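Factor H binding protein (Treponema denticola, PDB 3R15) probably binds the complement regulator factor H at the surface of the spirochaete. Local coordinates at residues 53-58 and 62-67; 24-29 and 82-87. All blocks are in the same frame, centred on the assembly; numbering follows the deposited sequence.

Contact 1: residues 53-58 and 62-67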
# COMPACT_ATOMS: atom_id res chain seq x y z
N GLU A 53 4.79 6.38 5.79
CA GLU A 53 4.83 7.43 4.79
C GLU A 53 3.47 7.55 4.10
O GLU A 53 2.86 8.63 4.07
CB GLU A 53 5.92 7.11 3.76
CG GLU A 53 5.94 8.04 2.57
CD GLU A 53 6.95 7.62 1.53
OE1 GLU A 53 7.68 6.62 1.75
OE2 GLU A 53 7.02 8.29 0.47
N ILE A 54 2.99 6.45 3.54
CA ILE A 54 1.71 6.49 2.82
C ILE A 54 0.50 6.75 3.75
O ILE A 54 -0.44 7.44 3.37
CB ILE A 54 1.49 5.24 1.93
CG1 ILE A 54 0.42 5.50 0.87
CG2 ILE A 54 1.10 4.02 2.75
CD1 ILE A 54 0.87 6.46 -0.23
N ASN A 55 0.53 6.22 4.97
CA ASN A 55 -0.58 6.47 5.89
C ASN A 55 -0.63 7.88 6.44
O ASN A 55 -1.70 8.38 6.78
CB ASN A 55 -0.59 5.44 7.01
CG ASN A 55 -1.27 4.17 6.59
OD1 ASN A 55 -2.22 4.20 5.82
ND2 ASN A 55 -0.80 3.05 7.11
N THR A 56 0.53 8.53 6.52
CA THR A 56 0.55 9.94 6.91
C THR A 56 -0.18 10.76 5.85
O THR A 56 -0.97 11.65 6.16
CB THR A 56 1.98 10.43 7.11
OG1 THR A 56 2.57 9.70 8.19
CG2 THR A 56 2.00 11.95 7.44
N GLU A 57 0.08 10.44 4.58
CA GLU A 57 -0.66 11.07 3.47
C GLU A 57 -2.14 10.69 3.48
O GLU A 57 -3.02 11.54 3.32
CB GLU A 57 -0.06 10.68 2.11
CG GLU A 57 1.32 11.24 1.81
CD GLU A 57 1.78 10.85 0.41
OE1 GLU A 57 0.91 10.51 -0.43
OE2 GLU A 57 3.00 10.88 0.13
N ALA A 58 -2.43 9.40 3.64
CA ALA A 58 -3.81 8.92 3.53
C ALA A 58 -4.68 9.52 4.63
O ALA A 58 -5.89 9.72 4.47
CB ALA A 58 -3.84 7.40 3.59
N ASP A 62 -8.66 10.88 5.08
CA ASP A 62 -9.56 10.16 5.98
C ASP A 62 -9.65 8.64 5.75
O ASP A 62 -10.68 8.02 6.01
CB ASP A 62 -10.99 10.75 5.93
CG ASP A 62 -11.05 12.18 6.44
OD1 ASP A 62 -10.23 12.54 7.30
OD2 ASP A 62 -11.94 12.94 5.97
N TYR A 63 -8.57 8.03 5.27
CA TYR A 63 -8.51 6.57 5.22
C TYR A 63 -7.11 6.11 5.60
O TYR A 63 -6.21 6.92 5.73
CB TYR A 63 -8.95 6.03 3.84
CG TYR A 63 -7.85 5.92 2.81
CD1 TYR A 63 -7.32 7.06 2.18
CD2 TYR A 63 -7.34 4.68 2.45
CE1 TYR A 63 -6.30 6.95 1.24
CE2 TYR A 63 -6.34 4.56 1.50
CZ TYR A 63 -5.82 5.68 0.90
OH TYR A 63 -4.81 5.54 -0.03
N GLN A 64 -6.95 4.80 5.79
CA GLN A 64 -5.65 4.20 6.10
C GLN A 64 -5.48 2.92 5.30
O GLN A 64 -6.46 2.32 4.87
CB GLN A 64 -5.57 3.85 7.59
CG GLN A 64 -5.50 5.06 8.50
CD GLN A 64 -4.17 5.79 8.41
OE1 GLN A 64 -3.23 5.48 9.15
NE2 GLN A 64 -4.08 6.76 7.52
N ILE A 65 -4.24 2.50 5.12
CA ILE A 65 -3.93 1.22 4.48
C ILE A 65 -3.40 0.30 5.57
O ILE A 65 -2.55 0.70 6.37
CB ILE A 65 -2.88 1.41 3.38
CG1 ILE A 65 -3.48 2.25 2.24
CG2 ILE A 65 -2.37 0.05 2.86
CD1 ILE A 65 -2.46 2.82 1.29
N VAL A 66 -3.94 -0.92 5.62
CA VAL A 66 -3.60 -1.86 6.67
C VAL A 66 -2.87 -3.04 6.07
O VAL A 66 -3.34 -3.64 5.10
CB VAL A 66 -4.85 -2.34 7.42
CG1 VAL A 66 -4.48 -3.35 8.50
CG2 VAL A 66 -5.58 -1.15 8.06
N ASP A 67 -1.72 -3.38 6.63
CA ASP A 67 -0.95 -4.51 6.12
C ASP A 67 -1.49 -5.77 6.80
O ASP A 67 -1.41 -5.90 8.02
CB ASP A 67 0.53 -4.31 6.44
CG ASP A 67 1.42 -5.37 5.83
OD1 ASP A 67 0.90 -6.36 5.28
OD2 ASP A 67 2.65 -5.21 5.91
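Asn55 and Ile65 join helix and strand through a pair of hydrogen bonds between the asparagine amide and the strand backbone. Ile65 N donates to Asn55 OD1 at 2.7 Å, in the carbonyl plane on a lone pair and almost straight, at 174°. Asn55 ND2 donates back to Ile65 O at 3.0 Å, again on a lone pair. The side-chain amide thus meets both polar groups of one strand residue, much as a neighbouring strand would, and its rotation is fixed.

The amide of Gln64 works in the reverse sense. Its NE2 donates to Asn55 O, a helix carbonyl, at 3.0 Å, and also to Tyr63 O in its own strand. Both acceptors lie close to the plane of the glutamine amide. The chain bends at chi2, which folds the amide back to the helix, where OE1 lies beside Asn55 CB. The two amides lie close together, their planes turned 38° apart.

At the helix end, Tyr63 N donates to Ala58 O at 3.3 Å, from above the carbonyl plane. This is the closing bond of a Schellman motif, with Asp62, at positive phi, as the C-prime residue.

Apolar contacts complete the interface. Ala58 CB sits over one face of the Tyr63 ring in a CH-pi contact, 3.8 Å from the ring centroid and displaced toward CE1. Ile65 CD1 reaches both CG1 and CG2 of Ile54.

Segment 53-58, part of helix 44-59, runs roughly antiparallel to strand 63-67, with the segment axes at 156°. Strand 87-91 pairs with this strand in the antiparallel sheet. Helix 20-36 packs against Ile54, Tyr63 and Ile65, and its His25 is hydrogen-bonded through ND1 to Tyr63 OH.

Contact 2: residues 24-29 and 82-87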
# COMPACT_ATOMS: atom_id res chain seq x y z
N ALA A 24 -8.34 6.98 -5.60
CA ALA A 24 -7.30 7.45 -6.51
C ALA A 24 -5.94 7.40 -5.82
O ALA A 24 -4.94 6.99 -6.41
CB ALA A 24 -7.61 8.86 -7.00
N HIS A 25 -5.92 7.83 -4.57
CA HIS A 25 -4.69 7.83 -3.79
C HIS A 25 -4.20 6.41 -3.56
O HIS A 25 -3.01 6.13 -3.72
CB HIS A 25 -4.90 8.54 -2.46
CG HIS A 25 -3.65 8.67 -1.65
ND1 HIS A 25 -3.36 7.82 -0.60
CD2 HIS A 25 -2.63 9.55 -1.71
CE1 HIS A 25 -2.21 8.17 -0.05
NE2 HIS A 25 -1.75 9.22 -0.70
N TYR A 26 -5.13 5.52 -3.22
CA TYR A 26 -4.82 4.13 -2.93
C TYR A 26 -4.31 3.43 -4.18
O TYR A 26 -3.30 2.73 -4.15
CB TYR A 26 -6.04 3.41 -2.36
CG TYR A 26 -5.86 1.92 -2.23
CD1 TYR A 26 -5.07 1.39 -1.22
CD2 TYR A 26 -6.47 1.04 -3.12
CE1 TYR A 26 -4.90 0.02 -1.10
CE2 TYR A 26 -6.32 -0.32 -3.00
CZ TYR A 26 -5.53 -0.83 -2.00
OH TYR A 26 -5.36 -2.19 -1.89
N GLU A 27 -5.00 3.63 -5.30
CA GLU A 27 -4.55 3.00 -6.54
C GLU A 27 -3.21 3.54 -7.03
O GLU A 27 -2.39 2.79 -7.58
CB GLU A 27 -5.63 3.12 -7.61
CG GLU A 27 -6.70 2.10 -7.42
CD GLU A 27 -6.14 0.68 -7.53
OE1 GLU A 27 -5.32 0.43 -8.45
OE2 GLU A 27 -6.49 -0.17 -6.69
N LYS A 28 -2.97 4.83 -6.83
CA LYS A 28 -1.69 5.43 -7.17
C LYS A 28 -0.59 4.75 -6.35
O LYS A 28 0.50 4.47 -6.86
CB LYS A 28 -1.71 6.93 -6.91
CG LYS A 28 -0.37 7.63 -7.08
N PHE A 29 -0.89 4.47 -5.09
CA PHE A 29 0.07 3.78 -4.23
C PHE A 29 0.33 2.35 -4.71
O PHE A 29 1.47 1.93 -4.86
CB PHE A 29 -0.40 3.78 -2.77
CG PHE A 29 0.33 2.79 -1.91
CD1 PHE A 29 1.65 3.01 -1.57
CD2 PHE A 29 -0.29 1.64 -1.47
CE1 PHE A 29 2.35 2.09 -0.79
CE2 PHE A 29 0.40 0.72 -0.69
CZ PHE A 29 1.72 0.96 -0.36
N ALA A 82 -2.14 -9.01 -6.22
CA ALA A 82 -1.64 -9.60 -4.99
C ALA A 82 -1.46 -8.54 -3.91
O ALA A 82 -1.80 -8.77 -2.75
CB ALA A 82 -0.33 -10.32 -5.24
N LEU A 83 -0.91 -7.39 -4.29
CA LEU A 83 -0.73 -6.27 -3.37
C LEU A 83 -2.06 -5.85 -2.75
O LEU A 83 -2.12 -5.57 -1.56
CB LEU A 83 -0.06 -5.08 -4.08
CG LEU A 83 1.39 -5.32 -4.54
CD1 LEU A 83 1.89 -4.21 -5.47
CD2 LEU A 83 2.30 -5.48 -3.32
N ARG A 84 -3.12 -5.81 -3.56
CA ARG A 84 -4.43 -5.38 -3.05
C ARG A 84 -5.03 -6.30 -2.00
O ARG A 84 -5.84 -5.87 -1.17
CB ARG A 84 -5.43 -5.20 -4.20
CG ARG A 84 -5.07 -4.12 -5.15
CD ARG A 84 -6.23 -3.79 -6.08
NE ARG A 84 -5.78 -2.91 -7.15
CZ ARG A 84 -5.35 -3.33 -8.34
NH1 ARG A 84 -5.34 -4.63 -8.61
NH2 ARG A 84 -4.94 -2.45 -9.25
N LYS A 85 -4.65 -7.57 -2.04
CA LYS A 85 -5.12 -8.55 -1.07
C LYS A 85 -4.36 -8.45 0.24
O LYS A 85 -4.84 -8.93 1.28
CB LYS A 85 -4.99 -9.97 -1.62
CG LYS A 85 -6.01 -10.30 -2.71
N ARG A 86 -3.19 -7.83 0.20
CA ARG A 86 -2.37 -7.68 1.41
C ARG A 86 -2.51 -6.30 2.04
O ARG A 86 -2.57 -6.17 3.26
CB ARG A 86 -0.89 -7.96 1.12
CG ARG A 86 0.01 -7.62 2.29
CD ARG A 86 1.48 -8.00 2.06
NE ARG A 86 2.31 -7.43 3.12
CZ ARG A 86 3.62 -7.55 3.19
NH1 ARG A 86 4.28 -8.24 2.26
NH2 ARG A 86 4.27 -6.98 4.19
N PHE A 87 -2.56 -5.27 1.21
CA PHE A 87 -2.61 -3.91 1.71
C PHE A 87 -4.00 -3.36 1.49
O PHE A 87 -4.35 -2.91 0.39
CB PHE A 87 -1.54 -3.05 1.03
CG PHE A 87 -0.14 -3.52 1.30
CD1 PHE A 87 0.47 -3.24 2.51
CD2 PHE A 87 0.57 -4.25 0.35
CE1 PHE A 87 1.77 -3.66 2.78
CE2 PHE A 87 1.86 -4.68 0.59
CZ PHE A 87 2.47 -4.38 1.82
O HOH W 1 -7.92 -3.93 -1.57
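Glu27 and Arg84 form a two-bond salt bridge between the helices. Arg84 NE donates to Glu27 OE2 at 2.9 Å and meets the syn lone pair of that oxygen. Arg84 NH2 donates to Glu27 OE1 at 3.0 Å, with an N-H...O angle of 169°. The guanidinium is gripped side-on, one nitrogen to each oxygen. Its plane is 25° from that of the carboxylate, so the groups are nearly coplanar. Two bonds at one edge restrict rotation of both. The arginine chain is extended from CG to NE and spans the gap, while the glutamate chain bends at chi2 to meet it.

Tyr26 makes the second polar link. Its OH donates to Phe87 O at 2.6 Å, nearly along the C=O axis, and the carbonyl oxygen lies at the ring edge, in its plane. CG is anti to the backbone N (chi1 172°), and the ring carries the hydroxyl across to the Phe87 carbonyl. A water donates to Tyr26 OH at 3.1 Å and to Arg84 O at 2.9 Å, adding an indirect bridge.

Direct packing is slight. Tyr26 OH lies 3.5 Å from Arg84 CA and close to CB and CG of the same residue. The backbones stay apart, with the CA atoms of Glu27 and Arg84 9.1 Å from each other.

Helix 80-86 thus lies beside helix 20-36, and Leu83 extends the interface to Ile30 and Leu33. Phe87 starts strand 87-91, and its side chain meets Ile65 of strand 63-67. Phe29 turns to the same strand and to Met50 and Ile54 of helix 44-59.

In the fold
The centres of the two contacts lie about 11 Å apart in a small single-chain fold of three helices and a two-stranded antiparallel sheet. Both segments of contact 1 fall between the two segments of contact 2 in the sequence. Contact 1 is local, joining helix 44-59 to the strand that follows it. Contact 2 is long-range, bringing helix 80-86 back to helix 20-36. They touch directly: Asp67 OD1 is 2.8 Å from Arg86 NE in a salt bridge. Strand 63-67 belongs to contact 1 and touches both segments of contact 2, through Tyr63 to 24-29 and Asp67 to 82-87, linking all three helices in one compact unit.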